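Local coordinates for (S)-ureidoglycine aminohydrolase (PDB 1RC6), which catalyses the manganese-dependent hydrolysis of (S)-ureidoglycine to (S)-ureidoglycolate and ammonia, a step in allantoin degradation, at residues I39-L50 with D61-N72; L50-D61 with K224-A232. One frame throughout, in Å; residues are numbered along the deposited sequence.

Interaction 1: I39-L50 with D61-N72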
loop_
_atom_site.group_PDB
_atom_site.type_symbol
_atom_site.label_atom_id
_atom_site.label_comp_id
_atom_site.label_asym_id
_atom_site.label_seq_id
_atom_site.Cartn_x
_atom_site.Cartn_y
_atom_site.Cartn_z
ATOM N N ILE A 39 -3.193 -12.857 12.671
ATOM C CA ILE A 39 -2.494 -13.593 11.630
ATOM C C ILE A 39 -1.271 -14.306 12.194
ATOM O O ILE A 39 -0.373 -13.671 12.744
ATOM C CB ILE A 39 -2.022 -12.652 10.500
ATOM C CG1 ILE A 39 -3.212 -11.870 9.938
ATOM C CG2 ILE A 39 -1.357 -13.460 9.392
ATOM C CD1 ILE A 39 -2.820 -10.821 8.917
ATOM N N PRO A 40 -1.219 -15.637 12.064
ATOM C CA PRO A 40 -0.056 -16.363 12.586
ATOM C C PRO A 40 1.271 -15.766 12.077
ATOM O O PRO A 40 1.415 -15.420 10.900
ATOM C CB PRO A 40 -0.296 -17.799 12.108
ATOM C CG PRO A 40 -1.166 -17.627 10.893
ATOM C CD PRO A 40 -2.115 -16.529 11.308
ATOM N N GLY A 41 2.229 -15.632 12.988
ATOM C CA GLY A 41 3.512 -15.058 12.649
ATOM C C GLY A 41 3.611 -13.604 13.081
ATOM O O GLY A 41 4.703 -13.073 13.253
ATOM N N PHE A 42 2.479 -12.937 13.247
ATOM C CA PHE A 42 2.526 -11.542 13.657
ATOM C C PHE A 42 2.397 -11.454 15.180
ATOM O O PHE A 42 1.382 -11.850 15.754
ATOM C CB PHE A 42 1.429 -10.741 12.945
ATOM C CG PHE A 42 1.633 -10.624 11.439
ATOM C CD1 PHE A 42 1.497 -11.745 10.604
ATOM C CD2 PHE A 42 1.971 -9.398 10.857
ATOM C CE1 PHE A 42 1.694 -11.643 9.208
ATOM C CE2 PHE A 42 2.173 -9.278 9.464
ATOM C CZ PHE A 42 2.033 -10.406 8.634
ATOM N N GLU A 43 3.448 -10.955 15.828
ATOM C CA GLU A 43 3.471 -10.835 17.279
ATOM C C GLU A 43 3.495 -9.388 17.725
ATOM O O GLU A 43 4.065 -8.530 17.052
ATOM C CB GLU A 43 4.706 -11.522 17.846
ATOM C CG GLU A 43 4.934 -12.924 17.348
ATOM C CD GLU A 43 3.908 -13.886 17.872
ATOM O OE1 GLU A 43 4.003 -15.090 17.546
ATOM O OE2 GLU A 43 3.008 -13.435 18.615
ATOM N N ASN A 44 2.872 -9.131 18.868
ATOM C CA ASN A 44 2.834 -7.798 19.457
ATOM C C ASN A 44 2.556 -6.652 18.483
ATOM O O ASN A 44 3.310 -5.670 18.435
ATOM C CB ASN A 44 4.152 -7.548 20.177
ATOM C CG ASN A 44 4.528 -8.689 21.083
ATOM O OD1 ASN A 44 3.724 -9.131 21.896
ATOM N ND2 ASN A 44 5.756 -9.176 20.951
ATOM N N CYS A 45 1.462 -6.765 17.735
ATOM C CA CYS A 45 1.089 -5.744 16.760
ATOM C C CYS A 45 -0.339 -5.990 16.300
ATOM O O CYS A 45 -0.812 -7.124 16.333
ATOM C CB CYS A 45 1.995 -5.832 15.535
ATOM S SG CYS A 45 1.709 -7.365 14.599
ATOM N N ASP A 46 -1.009 -4.931 15.856
ATOM C CA ASP A 46 -2.375 -5.047 15.366
ATOM C C ASP A 46 -2.345 -5.119 13.843
ATOM O O ASP A 46 -1.928 -4.171 13.181
ATOM C CB ASP A 46 -3.212 -3.839 15.793
ATOM C CG ASP A 46 -3.283 -3.682 17.294
ATOM O OD1 ASP A 46 -3.397 -4.722 17.971
ATOM O OD2 ASP A 46 -3.234 -2.525 17.785
ATOM N N ALA A 47 -2.769 -6.246 13.287
ATOM C CA ALA A 47 -2.782 -6.378 11.834
ATOM C C ALA A 47 -4.202 -6.307 11.316
ATOM O O ALA A 47 -5.119 -6.933 11.846
ATOM C CB ALA A 47 -2.137 -7.688 11.395
ATOM N N THR A 48 -4.390 -5.519 10.275
ATOM C CA THR A 48 -5.699 -5.399 9.699
ATOM C C THR A 48 -5.629 -5.574 8.189
ATOM O O THR A 48 -5.071 -4.753 7.470
ATOM C CB THR A 48 -6.333 -4.051 10.100
ATOM O OG1 THR A 48 -7.301 -3.669 9.121
ATOM C CG2 THR A 48 -5.276 -2.976 10.245
ATOM N N ILE A 49 -6.167 -6.694 7.732
ATOM C CA ILE A 49 -6.214 -7.031 6.314
ATOM C C ILE A 49 -7.131 -6.057 5.555
ATOM O O ILE A 49 -8.205 -5.701 6.046
ATOM C CB ILE A 49 -6.738 -8.453 6.140
ATOM C CG1 ILE A 49 -5.785 -9.430 6.814
ATOM C CG2 ILE A 49 -6.906 -8.775 4.687
ATOM C CD1 ILE A 49 -6.370 -10.811 6.998
ATOM N N LEU A 50 -6.701 -5.634 4.365
ATOM C CA LEU A 50 -7.467 -4.697 3.546
ATOM C C LEU A 50 -8.012 -5.371 2.294
ATOM O O LEU A 50 -8.987 -6.093 2.363
ATOM C CB LEU A 50 -6.587 -3.502 3.185
ATOM C CG LEU A 50 -6.025 -2.841 4.456
ATOM C CD1 LEU A 50 -5.115 -1.686 4.096
ATOM C CD2 LEU A 50 -7.161 -2.356 5.325
ATOM N N ASP A 61 -3.373 -6.867 0.745
ATOM C CA ASP A 61 -2.518 -5.865 1.365
ATOM C C ASP A 61 -2.939 -5.652 2.807
ATOM O O ASP A 61 -4.046 -6.033 3.197
ATOM C CB ASP A 61 -2.488 -4.565 0.555
ATOM C CG ASP A 61 -3.857 -4.029 0.243
ATOM O OD1 ASP A 61 -3.918 -3.049 -0.527
ATOM O OD2 ASP A 61 -4.863 -4.575 0.761
ATOM N N TYR A 62 -2.041 -5.089 3.612
ATOM C CA TYR A 62 -2.316 -4.909 5.029
ATOM C C TYR A 62 -1.850 -3.591 5.594
ATOM O O TYR A 62 -1.031 -2.881 5.010
ATOM C CB TYR A 62 -1.605 -5.974 5.875
ATOM C CG TYR A 62 -1.525 -7.373 5.322
ATOM C CD1 TYR A 62 -0.912 -7.634 4.094
ATOM C CD2 TYR A 62 -2.042 -8.447 6.041
ATOM C CE1 TYR A 62 -0.823 -8.941 3.592
ATOM C CE2 TYR A 62 -1.955 -9.755 5.552
ATOM C CZ TYR A 62 -1.347 -9.992 4.334
ATOM O OH TYR A 62 -1.271 -11.285 3.880
ATOM N N LEU A 63 -2.373 -3.296 6.771
ATOM C CA LEU A 63 -1.993 -2.119 7.517
ATOM C C LEU A 63 -1.631 -2.748 8.858
ATOM O O LEU A 63 -2.431 -3.471 9.444
ATOM C CB LEU A 63 -3.165 -1.165 7.660
ATOM C CG LEU A 63 -2.855 0.198 8.280
ATOM C CD1 LEU A 63 -4.073 1.095 8.092
ATOM C CD2 LEU A 63 -2.517 0.060 9.767
ATOM N N VAL A 64 -0.418 -2.508 9.334
ATOM C CA VAL A 64 -0.008 -3.113 10.585
ATOM C C VAL A 64 0.705 -2.138 11.499
ATOM O O VAL A 64 1.726 -1.550 11.124
ATOM C CB VAL A 64 0.939 -4.315 10.332
ATOM C CG1 VAL A 64 1.185 -5.066 11.629
ATOM C CG2 VAL A 64 0.348 -5.239 9.276
ATOM N N THR A 65 0.167 -1.944 12.697
ATOM C CA THR A 65 0.847 -1.064 13.632
ATOM C C THR A 65 1.642 -1.983 14.570
ATOM O O THR A 65 1.092 -2.887 15.226
ATOM C CB THR A 65 -0.131 -0.182 14.446
ATOM O OG1 THR A 65 -0.671 -0.946 15.523
ATOM C CG2 THR A 65 -1.261 0.323 13.559
ATOM N N LEU A 66 2.949 -1.751 14.603
ATOM C CA LEU A 66 3.853 -2.539 15.420
ATOM C C LEU A 66 4.050 -1.963 16.798
ATOM O O LEU A 66 4.417 -0.800 16.952
ATOM C CB LEU A 66 5.201 -2.634 14.724
ATOM C CG LEU A 66 5.073 -3.056 13.257
ATOM C CD1 LEU A 66 6.360 -2.722 12.528
ATOM C CD2 LEU A 66 4.724 -4.554 13.165
ATOM N N HIS A 67 3.792 -2.778 17.807
ATOM C CA HIS A 67 4.015 -2.344 19.175
ATOM C C HIS A 67 5.460 -2.736 19.507
ATOM O O HIS A 67 6.222 -3.113 18.606
ATOM C CB HIS A 67 3.001 -3.021 20.096
ATOM C CG HIS A 67 1.598 -2.564 19.855
ATOM N ND1 HIS A 67 0.580 -3.424 19.494
ATOM C CD2 HIS A 67 1.062 -1.320 19.834
ATOM C CE1 HIS A 67 -0.518 -2.728 19.254
ATOM N NE2 HIS A 67 -0.251 -1.449 19.452
ATOM N N GLN A 68 5.853 -2.638 20.773
ATOM C CA GLN A 68 7.212 -3.005 21.136
ATOM C C GLN A 68 7.474 -4.461 20.769
ATOM O O GLN A 68 6.775 -5.362 21.230
ATOM C CB GLN A 68 7.429 -2.793 22.624
ATOM C CG GLN A 68 7.044 -1.411 23.060
ATOM C CD GLN A 68 7.324 -1.156 24.513
ATOM O OE1 GLN A 68 7.264 -2.070 25.346
ATOM N NE2 GLN A 68 7.612 0.094 24.837
ATOM N N ASN A 69 8.480 -4.675 19.929
ATOM C CA ASN A 69 8.844 -6.008 19.469
ATOM C C ASN A 69 7.808 -6.587 18.532
ATOM O O ASN A 69 7.777 -7.793 18.288
ATOM C CB ASN A 69 9.041 -6.954 20.644
ATOM C CG ASN A 69 10.254 -6.604 21.463
ATOM O OD1 ASN A 69 10.176 -5.794 22.390
ATOM N ND2 ASN A 69 11.399 -7.196 21.113
ATOM N N GLY A 70 6.956 -5.716 18.009
ATOM C CA GLY A 70 5.929 -6.164 17.098
ATOM C C GLY A 70 6.519 -6.321 15.714
ATOM O O GLY A 70 7.372 -5.531 15.299
ATOM N N GLY A 71 6.071 -7.346 15.003
ATOM C CA GLY A 71 6.565 -7.587 13.671
ATOM C C GLY A 71 6.357 -9.044 13.342
ATOM O O GLY A 71 5.509 -9.715 13.947
ATOM N N ASN A 72 7.129 -9.542 12.386
ATOM C CA ASN A 72 7.025 -10.931 11.989
ATOM C C ASN A 72 8.422 -11.469 11.814
ATOM O O ASN A 72 9.144 -11.092 10.891
ATOM C CB ASN A 72 6.239 -11.051 10.687
ATOM C CG ASN A 72 5.936 -12.485 10.326
ATOM O OD1 ASN A 72 6.839 -13.315 10.209
ATOM N ND2 ASN A 72 4.655 -12.786 10.141
#
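Thr48 and Leu63 form a hydrogen-bonded pair in the antiparallel beta hairpin of strands 46-49 and 60-67, part of the first cupin domain. Thr48 N reaches Leu63 O at 3.0 Å, and Leu63 N bonds back to Thr48 O. Asp46 and Thr65 form the next such pair, two residues away on each strand. Leu50 N to Asp61 O (2.9 Å) continues the pairing at the other end. Beside these bonds, Thr48 CG2 runs alongside Leu63 CB, 3.8 Å away.

The opposite face of the hairpin is mostly apolar. Val64 divides its methyls between two partners. With CG1 anti to the backbone N (chi1 -171°), CG1 meets Cys45 SG at 3.8 Å and CG2 faces Ala47 CB. From the loop before the hairpin, Ile39 CD1 comes to the edge of the Tyr62 ring, 3.6 Å from CE2. Ile49 CG1 lies beside the same ring.

Asp46, on the Thr48 face, meets the edge of the His67 ring, with OD2 of Asp46 3.1 Å from CE1 of His67. The carboxylate is turned 78° to the ring plane. An alanine in place of His67 takes the ring away, and the Asp46 carboxylate would probably lose its edge contact and be freer to turn.

Further out, strand 127-135 pairs with strand 60-67 on its other side through Leu131 and Ile129. A type II turn from His67 to Gly70 leads the chain round the corner, where Glu43 and Gly71 exchange two backbone bonds. Beyond it, Asn72 OD1 is hydrogen-bonded to Gly75 N, while Asn72 ND2 sits over one face of the Phe42 ring, 3.3 Å from CE1, with amide and ring planes 85° apart.

Interaction 2: L50-D61 with K224-A232; sequences LSTPKLGASFVD and KGDYIFMGA
Tyr227 places its hydroxyl between Ser51 and Asp61, two polar side chains of the connection 50-61. Ser51 OG donates to Tyr227 OH, and Tyr227 OH donates to Asp61 OD1. Both bonds are modelled very short, so at this resolution their exact lengths are doubtful. Ser51 OG lies at the ring edge, in its plane. The Asp61 side chain comes from the opposite direction, its carboxylate turned 83° to the ring. Its other oxygen, OD2, is held by Ser51 N at 2.6 Å, which comes nearly along the C-O axis. The buried phenol is thus gripped by two partners. Leu50 CD1 covers one face of the same ring in a CH-pi contact, 3.6 Å from Tyr227 CD1. At the hydroxyl end, Tyr227 OH sits in the plane of the Phe59 ring, 3.8 Å from CE2.

Phe229 follows two residues later on the same side of strand 227-230. In both aromatics CG is anti to the backbone N (chi1 177° and 171°), which extends both rings toward 50-61. Phe229 has a mostly apolar setting. Leu55 runs antiparallel alongside the ring, its CD1 3.6 Å from Phe229 CD1. Ala57 CB meets CE2 of Phe229 at 3.6 Å. The rim of Phe59 follows, its CZ 4.3 Å from Phe229 CE2.

The Phe59 ring is stacked with that of Tyr132 from strand 127-135. The side chain of Phe229 is about 6 Å from that of His202, a probable manganese ligand. The contact joins the two cupin domains of the chain, as expected of a bicupin fold.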
loop_
_atom_site.group_PDB
_atom_site.type_symbol
_atom_site.label_atom_id
_atom_site.label_comp_id
_atom_site.label_asym_id
_atom_site.label_seq_id
_atom_site.Cartn_x
_atom_site.Cartn_y
_atom_site.Cartn_z
ATOM N N LEU A 50 -6.701 -5.634 4.365
ATOM C CA LEU A 50 -7.467 -4.697 3.546
ATOM C C LEU A 50 -8.012 -5.371 2.294
ATOM O O LEU A 50 -8.987 -6.093 2.363
ATOM C CB LEU A 50 -6.587 -3.502 3.185
ATOM C CG LEU A 50 -6.025 -2.841 4.456
ATOM C CD1 LEU A 50 -5.115 -1.686 4.096
ATOM C CD2 LEU A 50 -7.161 -2.356 5.325
ATOM N N SER A 51 -7.397 -5.147 1.148
ATOM C CA SER A 51 -7.883 -5.797 -0.058
ATOM C C SER A 51 -7.562 -7.300 -0.048
ATOM O O SER A 51 -6.548 -7.735 0.503
ATOM C CB SER A 51 -7.256 -5.141 -1.289
ATOM O OG SER A 51 -7.630 -3.774 -1.383
ATOM N N THR A 52 -8.442 -8.094 -0.652
ATOM C CA THR A 52 -8.262 -9.546 -0.753
ATOM C C THR A 52 -9.021 -9.967 -1.999
ATOM O O THR A 52 -9.838 -9.209 -2.507
ATOM C CB THR A 52 -8.881 -10.305 0.437
ATOM O OG1 THR A 52 -10.304 -10.149 0.405
ATOM C CG2 THR A 52 -8.360 -9.774 1.764
ATOM N N PRO A 53 -8.757 -11.174 -2.515
ATOM C CA PRO A 53 -9.460 -11.638 -3.711
ATOM C C PRO A 53 -10.969 -11.612 -3.522
ATOM O O PRO A 53 -11.716 -11.356 -4.462
ATOM C CB PRO A 53 -8.931 -13.054 -3.885
ATOM C CG PRO A 53 -7.519 -12.909 -3.454
ATOM C CD PRO A 53 -7.664 -12.100 -2.171
ATOM N N LYS A 54 -11.409 -11.872 -2.295
ATOM C CA LYS A 54 -12.826 -11.888 -1.992
ATOM C C LYS A 54 -13.429 -10.517 -2.235
ATOM O O LYS A 54 -14.644 -10.361 -2.287
ATOM C CB LYS A 54 -13.053 -12.326 -0.546
ATOM C CG LYS A 54 -14.434 -12.912 -0.327
ATOM C CD LYS A 54 -14.492 -13.813 0.896
ATOM C CE LYS A 54 -15.788 -14.622 0.922
ATOM N NZ LYS A 54 -17.015 -13.768 0.958
ATOM N N LEU A 55 -12.573 -9.517 -2.384
ATOM C CA LEU A 55 -13.037 -8.170 -2.638
ATOM C C LEU A 55 -12.861 -7.924 -4.130
ATOM O O LEU A 55 -13.292 -6.905 -4.655
ATOM C CB LEU A 55 -12.194 -7.167 -1.854
ATOM C CG LEU A 55 -12.869 -5.870 -1.405
ATOM C CD1 LEU A 55 -11.840 -4.756 -1.271
ATOM C CD2 LEU A 55 -13.912 -5.475 -2.414
ATOM N N GLY A 56 -12.206 -8.864 -4.804
ATOM C CA GLY A 56 -11.976 -8.722 -6.229
ATOM C C GLY A 56 -10.523 -8.476 -6.596
ATOM O O GLY A 56 -10.126 -8.640 -7.749
ATOM N N ALA A 57 -9.720 -8.092 -5.610
ATOM C CA ALA A 57 -8.310 -7.812 -5.842
ATOM C C ALA A 57 -7.525 -9.069 -6.165
ATOM O O ALA A 57 -7.910 -10.176 -5.784
ATOM C CB ALA A 57 -7.713 -7.131 -4.627
ATOM N N SER A 58 -6.423 -8.886 -6.885
ATOM C CA SER A 58 -5.561 -9.997 -7.253
ATOM C C SER A 58 -4.315 -9.887 -6.392
ATOM O O SER A 58 -3.214 -10.234 -6.813
ATOM C CB SER A 58 -5.192 -9.917 -8.735
ATOM O OG SER A 58 -4.478 -8.724 -9.017
ATOM N N PHE A 59 -4.505 -9.374 -5.180
ATOM C CA PHE A 59 -3.432 -9.207 -4.213
ATOM C C PHE A 59 -4.056 -9.118 -2.840
ATOM O O PHE A 59 -5.281 -9.091 -2.708
ATOM C CB PHE A 59 -2.650 -7.920 -4.480
ATOM C CG PHE A 59 -3.506 -6.667 -4.492
ATOM C CD1 PHE A 59 -4.108 -6.224 -5.670
ATOM C CD2 PHE A 59 -3.707 -5.928 -3.326
ATOM C CE1 PHE A 59 -4.890 -5.067 -5.687
ATOM C CE2 PHE A 59 -4.490 -4.774 -3.333
ATOM C CZ PHE A 59 -5.081 -4.345 -4.518
ATOM N N VAL A 60 -3.221 -9.098 -1.811
ATOM C CA VAL A 60 -3.713 -8.951 -0.452
ATOM C C VAL A 60 -2.813 -7.911 0.148
ATOM O O VAL A 60 -1.600 -8.038 0.036
ATOM C CB VAL A 60 -3.553 -10.216 0.389
ATOM C CG1 VAL A 60 -4.150 -9.976 1.756
ATOM C CG2 VAL A 60 -4.212 -11.407 -0.289
ATOM N N ASP A 61 -3.373 -6.867 0.745
ATOM C CA ASP A 61 -2.518 -5.865 1.365
ATOM C C ASP A 61 -2.939 -5.652 2.807
ATOM O O ASP A 61 -4.046 -6.033 3.197
ATOM C CB ASP A 61 -2.488 -4.565 0.555
ATOM C CG ASP A 61 -3.857 -4.029 0.243
ATOM O OD1 ASP A 61 -3.918 -3.049 -0.527
ATOM O OD2 ASP A 61 -4.863 -4.575 0.761
ATOM N N LYS A 224 -6.202 11.018 5.716
ATOM C CA LYS A 224 -5.122 10.223 6.269
ATOM C C LYS A 224 -5.701 9.049 7.041
ATOM O O LYS A 224 -6.583 9.232 7.877
ATOM C CB LYS A 224 -4.277 11.105 7.180
ATOM C CG LYS A 224 -3.215 10.403 7.982
ATOM C CD LYS A 224 -2.203 11.438 8.463
ATOM C CE LYS A 224 -1.253 10.872 9.500
ATOM N NZ LYS A 224 -1.956 10.581 10.786
ATOM N N GLY A 225 -5.221 7.845 6.741
ATOM C CA GLY A 225 -5.708 6.657 7.417
ATOM C C GLY A 225 -6.720 5.857 6.612
ATOM O O GLY A 225 -6.939 4.675 6.880
ATOM N N ASP A 226 -7.351 6.491 5.633
ATOM C CA ASP A 226 -8.336 5.811 4.799
ATOM C C ASP A 226 -7.658 4.904 3.783
ATOM O O ASP A 226 -6.507 5.129 3.401
ATOM C CB ASP A 226 -9.192 6.825 4.035
ATOM C CG ASP A 226 -10.201 7.538 4.919
ATOM O OD1 ASP A 226 -10.917 8.419 4.389
ATOM O OD2 ASP A 226 -10.285 7.221 6.133
ATOM N N TYR A 227 -8.384 3.882 3.338
ATOM C CA TYR A 227 -7.871 2.956 2.350
ATOM C C TYR A 227 -8.901 2.847 1.256
ATOM O O TYR A 227 -10.086 2.801 1.532
ATOM C CB TYR A 227 -7.643 1.568 2.940
ATOM C CG TYR A 227 -7.172 0.585 1.896
ATOM C CD1 TYR A 227 -5.851 0.587 1.454
ATOM C CD2 TYR A 227 -8.062 -0.307 1.306
ATOM C CE1 TYR A 227 -5.426 -0.280 0.440
ATOM C CE2 TYR A 227 -7.659 -1.179 0.298
ATOM C CZ TYR A 227 -6.345 -1.160 -0.129
ATOM O OH TYR A 227 -5.959 -2.024 -1.118
ATOM N N ILE A 228 -8.456 2.772 0.013
ATOM C CA ILE A 228 -9.396 2.688 -1.081
ATOM C C ILE A 228 -9.047 1.609 -2.086
ATOM O O ILE A 228 -7.918 1.552 -2.578
ATOM C CB ILE A 228 -9.452 4.012 -1.843
ATOM C CG1 ILE A 228 -9.604 5.166 -0.864
ATOM C CG2 ILE A 228 -10.596 3.987 -2.841
ATOM C CD1 ILE A 228 -9.470 6.509 -1.521
ATOM N N PHE A 229 -10.020 0.761 -2.394
ATOM C CA PHE A 229 -9.819 -0.280 -3.389
ATOM C C PHE A 229 -10.519 0.100 -4.686
ATOM O O PHE A 229 -11.741 0.125 -4.749
ATOM C CB PHE A 229 -10.374 -1.624 -2.931
ATOM C CG PHE A 229 -10.383 -2.653 -4.019
ATOM C CD1 PHE A 229 -11.580 -3.166 -4.502
ATOM C CD2 PHE A 229 -9.183 -3.092 -4.586
ATOM C CE1 PHE A 229 -11.587 -4.109 -5.540
ATOM C CE2 PHE A 229 -9.175 -4.024 -5.617
ATOM C CZ PHE A 229 -10.377 -4.536 -6.096
ATOM N N MET A 230 -9.734 0.390 -5.713
ATOM C CA MET A 230 -10.260 0.769 -7.016
ATOM C C MET A 230 -10.181 -0.472 -7.901
ATOM O O MET A 230 -9.099 -0.866 -8.339
ATOM C CB MET A 230 -9.402 1.891 -7.598
ATOM C CG MET A 230 -9.244 3.121 -6.702
ATOM S SD MET A 230 -7.877 4.206 -7.262
ATOM C CE MET A 230 -7.484 5.113 -5.775
ATOM N N GLY A 231 -11.325 -1.089 -8.160
ATOM C CA GLY A 231 -11.351 -2.293 -8.972
ATOM C C GLY A 231 -11.028 -2.134 -10.448
ATOM O O GLY A 231 -10.845 -1.026 -10.954
ATOM N N ALA A 232 -10.957 -3.263 -11.145
ATOM C CA ALA A 232 -10.662 -3.267 -12.572
ATOM C C ALA A 232 -11.830 -2.673 -13.370
ATOM O O ALA A 232 -12.997 -3.052 -13.179
ATOM C CB ALA A 232 -10.369 -4.691 -13.038
#

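In the fold
Interactions 1 and 2 have centres about 18 Å apart and share Leu50 and Asp61. Their segments alternate along the chain: 39-50 leads into 50-61, which leads into 61-72, and 224-232 follows far later. Interaction 1 pairs the two strands on either side of the connection 50-61. Interaction 2 places that connection against strand 227-230 of another sheet. Asp61 belongs to both, with its backbone in the hairpin and its carboxylate turned to the second cupin domain. The two also touch directly, where Ile49 CG2 lies 4.2 Å from Val60 CG1. The hairpin is thus tied to the domain that carries the predicted manganese site.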